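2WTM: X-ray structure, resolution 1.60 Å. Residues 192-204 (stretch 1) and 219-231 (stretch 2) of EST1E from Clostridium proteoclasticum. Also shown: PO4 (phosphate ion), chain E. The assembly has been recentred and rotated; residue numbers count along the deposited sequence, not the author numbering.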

# COMPACT_ATOMS: atom_id res chain seq x y z
N VAL A 192 -1.68 -23.80 2.55
CA VAL A 192 -1.32 -23.24 1.27
C VAL A 192 -1.03 -24.30 0.22
O VAL A 192 -0.35 -25.30 0.52
CB VAL A 192 -0.08 -22.29 1.44
CG1 VAL A 192 0.29 -21.67 0.16
CG2 VAL A 192 -0.35 -21.30 2.50
N LEU A 193 -1.55 -24.08 -1.01
CA LEU A 193 -1.16 -24.87 -2.17
C LEU A 193 -0.55 -23.98 -3.22
O LEU A 193 -1.24 -23.11 -3.78
CB LEU A 193 -2.33 -25.60 -2.82
CG LEU A 193 -2.09 -26.32 -4.13
CD1 LEU A 193 -1.31 -27.61 -3.91
CD2 LEU A 193 -3.42 -26.70 -4.83
N ILE A 194 0.76 -24.15 -3.43
CA ILE A 194 1.40 -23.46 -4.58
C ILE A 194 1.49 -24.41 -5.72
O ILE A 194 1.92 -25.57 -5.53
CB ILE A 194 2.80 -22.87 -4.25
CG1 ILE A 194 2.64 -21.79 -3.21
CG2 ILE A 194 3.41 -22.32 -5.51
CD1 ILE A 194 4.01 -21.27 -2.75
N VAL A 195 1.06 -23.95 -6.89
CA VAL A 195 1.23 -24.71 -8.16
C VAL A 195 2.16 -23.93 -9.06
O VAL A 195 2.10 -22.68 -9.07
CB VAL A 195 -0.15 -24.90 -8.85
CG1 VAL A 195 0.04 -25.81 -10.08
CG2 VAL A 195 -1.12 -25.46 -7.88
N HIS A 196 3.08 -24.59 -9.79
CA HIS A 196 3.97 -23.90 -10.67
C HIS A 196 4.56 -24.86 -11.68
O HIS A 196 4.93 -25.97 -11.31
CB HIS A 196 5.12 -23.29 -9.81
CG HIS A 196 5.75 -22.06 -10.36
ND1 HIS A 196 5.88 -20.89 -9.62
CD2 HIS A 196 6.30 -21.79 -11.55
CE1 HIS A 196 6.48 -19.98 -10.34
NE2 HIS A 196 6.73 -20.48 -11.53
N GLY A 197 4.56 -24.42 -12.94
CA GLY A 197 5.15 -25.17 -14.09
C GLY A 197 6.66 -25.01 -14.07
O GLY A 197 7.15 -23.89 -14.00
N ASP A 198 7.38 -26.11 -14.23
CA ASP A 198 8.84 -26.02 -14.15
C ASP A 198 9.53 -25.48 -15.42
O ASP A 198 10.75 -25.33 -15.41
CB ASP A 198 9.47 -27.33 -13.65
CG ASP A 198 9.34 -28.48 -14.61
OD1 ASP A 198 9.11 -28.29 -15.82
OD2 ASP A 198 9.44 -29.59 -14.06
N GLN A 199 8.80 -25.17 -16.47
CA GLN A 199 9.31 -24.44 -17.60
C GLN A 199 8.65 -23.06 -17.72
O GLN A 199 8.43 -22.56 -18.82
CB GLN A 199 9.10 -25.27 -18.87
CG GLN A 199 9.95 -26.55 -18.88
CD GLN A 199 11.45 -26.27 -19.11
OE1 GLN A 199 11.82 -25.19 -19.55
NE2 GLN A 199 12.29 -27.26 -18.83
N ASP A 200 8.33 -22.44 -16.58
CA ASP A 200 7.69 -21.14 -16.56
C ASP A 200 8.70 -20.10 -17.04
O ASP A 200 9.74 -19.92 -16.45
CB ASP A 200 7.17 -20.83 -15.14
CG ASP A 200 6.29 -19.58 -15.05
OD1 ASP A 200 6.58 -18.55 -15.66
OD2 ASP A 200 5.28 -19.65 -14.33
N GLU A 201 8.35 -19.47 -18.14
CA GLU A 201 9.19 -18.51 -18.83
C GLU A 201 9.09 -17.11 -18.24
O GLU A 201 9.75 -16.18 -18.73
CB GLU A 201 8.72 -18.45 -20.32
CG GLU A 201 7.24 -17.84 -20.65
CD GLU A 201 6.02 -18.76 -20.38
OE1 GLU A 201 6.14 -19.76 -19.66
OE2 GLU A 201 4.92 -18.41 -20.86
N ALA A 202 8.16 -16.92 -17.31
CA ALA A 202 7.79 -15.57 -16.88
C ALA A 202 8.23 -15.31 -15.48
O ALA A 202 8.70 -14.21 -15.19
CB ALA A 202 6.29 -15.40 -17.01
N VAL A 203 8.02 -16.27 -14.60
CA VAL A 203 8.43 -16.17 -13.19
C VAL A 203 9.08 -17.46 -12.76
O VAL A 203 8.56 -18.56 -13.03
CB VAL A 203 7.16 -15.71 -12.30
CG1 VAL A 203 6.54 -14.45 -12.89
CG2 VAL A 203 6.12 -16.75 -12.23
N PRO A 204 10.25 -17.36 -12.10
CA PRO A 204 11.06 -18.52 -11.86
C PRO A 204 10.46 -19.53 -10.91
O PRO A 204 10.06 -19.18 -9.79
CB PRO A 204 12.34 -17.90 -11.21
CG PRO A 204 11.86 -16.68 -10.59
CD PRO A 204 10.90 -16.14 -11.58
N LYS A 219 1.91 -27.10 0.52
CA LYS A 219 2.25 -28.11 -0.45
C LYS A 219 2.54 -27.50 -1.80
O LYS A 219 1.77 -26.65 -2.28
CB LYS A 219 1.09 -29.11 -0.59
CG LYS A 219 1.24 -30.12 -1.68
CD LYS A 219 -0.02 -30.96 -1.75
CE LYS A 219 0.15 -32.19 -2.60
NZ LYS A 219 -1.24 -32.61 -2.93
N LEU A 220 3.65 -27.92 -2.40
CA LEU A 220 4.01 -27.48 -3.74
C LEU A 220 3.66 -28.55 -4.75
O LEU A 220 4.14 -29.68 -4.65
CB LEU A 220 5.49 -27.20 -3.85
CG LEU A 220 6.01 -26.85 -5.24
CD1 LEU A 220 5.37 -25.55 -5.75
CD2 LEU A 220 7.51 -26.77 -5.27
N VAL A 221 2.84 -28.19 -5.71
CA VAL A 221 2.60 -29.03 -6.87
C VAL A 221 3.29 -28.51 -8.10
O VAL A 221 3.02 -27.45 -8.58
CB VAL A 221 1.12 -29.26 -7.12
CG1 VAL A 221 0.93 -30.04 -8.40
CG2 VAL A 221 0.53 -30.05 -5.98
N THR A 222 4.25 -29.29 -8.64
CA THR A 222 5.02 -28.92 -9.76
C THR A 222 4.33 -29.47 -10.98
O THR A 222 3.89 -30.64 -10.96
CB THR A 222 6.45 -29.47 -9.66
OG1 THR A 222 7.04 -28.89 -8.50
CG2 THR A 222 7.27 -29.13 -10.90
N ILE A 223 4.17 -28.64 -12.01
CA ILE A 223 3.62 -29.17 -13.27
C ILE A 223 4.82 -29.42 -14.22
O ILE A 223 5.40 -28.48 -14.78
CB ILE A 223 2.57 -28.24 -13.92
CG1 ILE A 223 1.59 -27.63 -12.89
CG2 ILE A 223 1.83 -28.96 -15.02
CD1 ILE A 223 0.67 -28.64 -12.23
N PRO A 224 5.15 -30.69 -14.45
CA PRO A 224 6.36 -30.90 -15.26
C PRO A 224 6.24 -30.42 -16.69
O PRO A 224 5.25 -30.73 -17.36
CB PRO A 224 6.57 -32.42 -15.19
CG PRO A 224 5.79 -32.86 -14.09
CD PRO A 224 4.58 -31.95 -14.00
N GLY A 225 7.24 -29.63 -17.11
CA GLY A 225 7.35 -29.19 -18.46
C GLY A 225 6.48 -28.04 -18.87
O GLY A 225 6.58 -27.54 -19.99
N ASP A 226 5.68 -27.54 -17.91
CA ASP A 226 4.62 -26.60 -18.27
C ASP A 226 5.00 -25.12 -18.10
O ASP A 226 5.98 -24.79 -17.41
CB ASP A 226 3.35 -26.93 -17.55
CG ASP A 226 2.12 -26.68 -18.40
OD1 ASP A 226 2.23 -26.04 -19.47
OD2 ASP A 226 1.06 -27.10 -17.95
N THR A 227 4.21 -24.30 -18.77
CA THR A 227 4.46 -22.90 -18.98
C THR A 227 3.75 -22.06 -17.88
O THR A 227 3.09 -22.55 -16.97
CB THR A 227 3.97 -22.50 -20.37
OG1 THR A 227 2.55 -22.61 -20.44
CG2 THR A 227 4.57 -23.47 -21.44
N HIS A 228 3.95 -20.78 -18.01
CA HIS A 228 3.39 -19.83 -17.03
C HIS A 228 1.88 -19.94 -16.87
O HIS A 228 1.38 -19.80 -15.76
CB HIS A 228 3.77 -18.42 -17.44
CG HIS A 228 3.44 -17.38 -16.42
ND1 HIS A 228 3.79 -17.49 -15.09
CD2 HIS A 228 2.79 -16.19 -16.55
CE1 HIS A 228 3.35 -16.42 -14.44
NE2 HIS A 228 2.73 -15.62 -15.29
N CYS A 229 1.17 -20.10 -17.99
CA CYS A 229 -0.30 -20.24 -17.96
C CYS A 229 -0.78 -21.64 -18.25
O CYS A 229 -1.95 -21.86 -18.62
CB CYS A 229 -0.98 -19.28 -18.93
SG CYS A 229 -0.76 -17.53 -18.59
N TYR A 230 0.12 -22.61 -18.08
CA TYR A 230 -0.24 -24.02 -18.18
C TYR A 230 -0.78 -24.42 -19.57
O TYR A 230 -1.89 -24.99 -19.71
CB TYR A 230 -1.17 -24.43 -17.03
CG TYR A 230 -0.92 -23.66 -15.75
CD1 TYR A 230 0.28 -23.80 -15.06
CD2 TYR A 230 -1.86 -22.81 -15.23
CE1 TYR A 230 0.49 -23.14 -13.85
CE2 TYR A 230 -1.65 -22.15 -14.03
CZ TYR A 230 -0.47 -22.29 -13.38
OH TYR A 230 -0.16 -21.66 -12.18
N ASP A 231 0.01 -24.12 -20.58
CA ASP A 231 -0.40 -24.36 -21.98
C ASP A 231 -0.53 -25.87 -22.18
O ASP A 231 -1.42 -26.32 -22.92
CB ASP A 231 0.61 -23.81 -22.95
CG ASP A 231 0.73 -22.32 -22.95
OD1 ASP A 231 -0.19 -21.61 -22.53
OD2 ASP A 231 1.75 -21.84 -23.47
P PO4 E . 1.18 -12.06 -15.03
O1 PO4 E . -0.06 -12.78 -15.55
O2 PO4 E . 1.42 -11.05 -16.13
O3 PO4 E . 2.39 -12.99 -15.09
O4 PO4 E . 1.06 -11.48 -13.59
O HOH W 1 3.78 -21.95 -14.35
O HOH W 2 2.30 -19.63 -20.87

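Where the two strands run parallel, methyl groups pack on the sheet face that carries Leu-193, Val-195, Val-221 and Ile-223: Leu-193 CD1 lies 3.7 Å from Val-221 CG2, and Val-195 CG1 lies 3.6 Å from Ile-223 CD1. On the other face, Ile-194 CG2 meets Leu-220 CD1 at 3.8 Å. The backbone ladder holds this register: Ile-194 N donates to Lys-219 O (2.9 Å), Val-221 N to Ile-194 O (2.8 Å) and Ile-223 N to His-196 O (2.9 Å). Gly-197 lets the loops close in, because a CB there would fall 2.4 Å from Asp-226 O. Beyond it, Asp-198 OD1 accepts from Gly-225 N (2.6 Å), tying together the turns Gly-197 to Asp-200 and Ile-223 to Asp-226.

At the polar edge, His-228 points toward stretch 1. Its ND1 donates to Asp-200 OD2 (2.7 Å), near the ring plane, while Ala-202 CB sits over one ring face, 3.6 Å from the centroid. Asp-200 OD1 accepts from Val-203 N (2.9 Å), bracing the carboxylate. Water 1 links Gly-197 N, Asp-200 OD2 and Thr-227 O. Glu-201 OE1 also accepts from His-228 N (2.9 Å), and His-228 NE2 donates to phosphate O3 (2.7 Å).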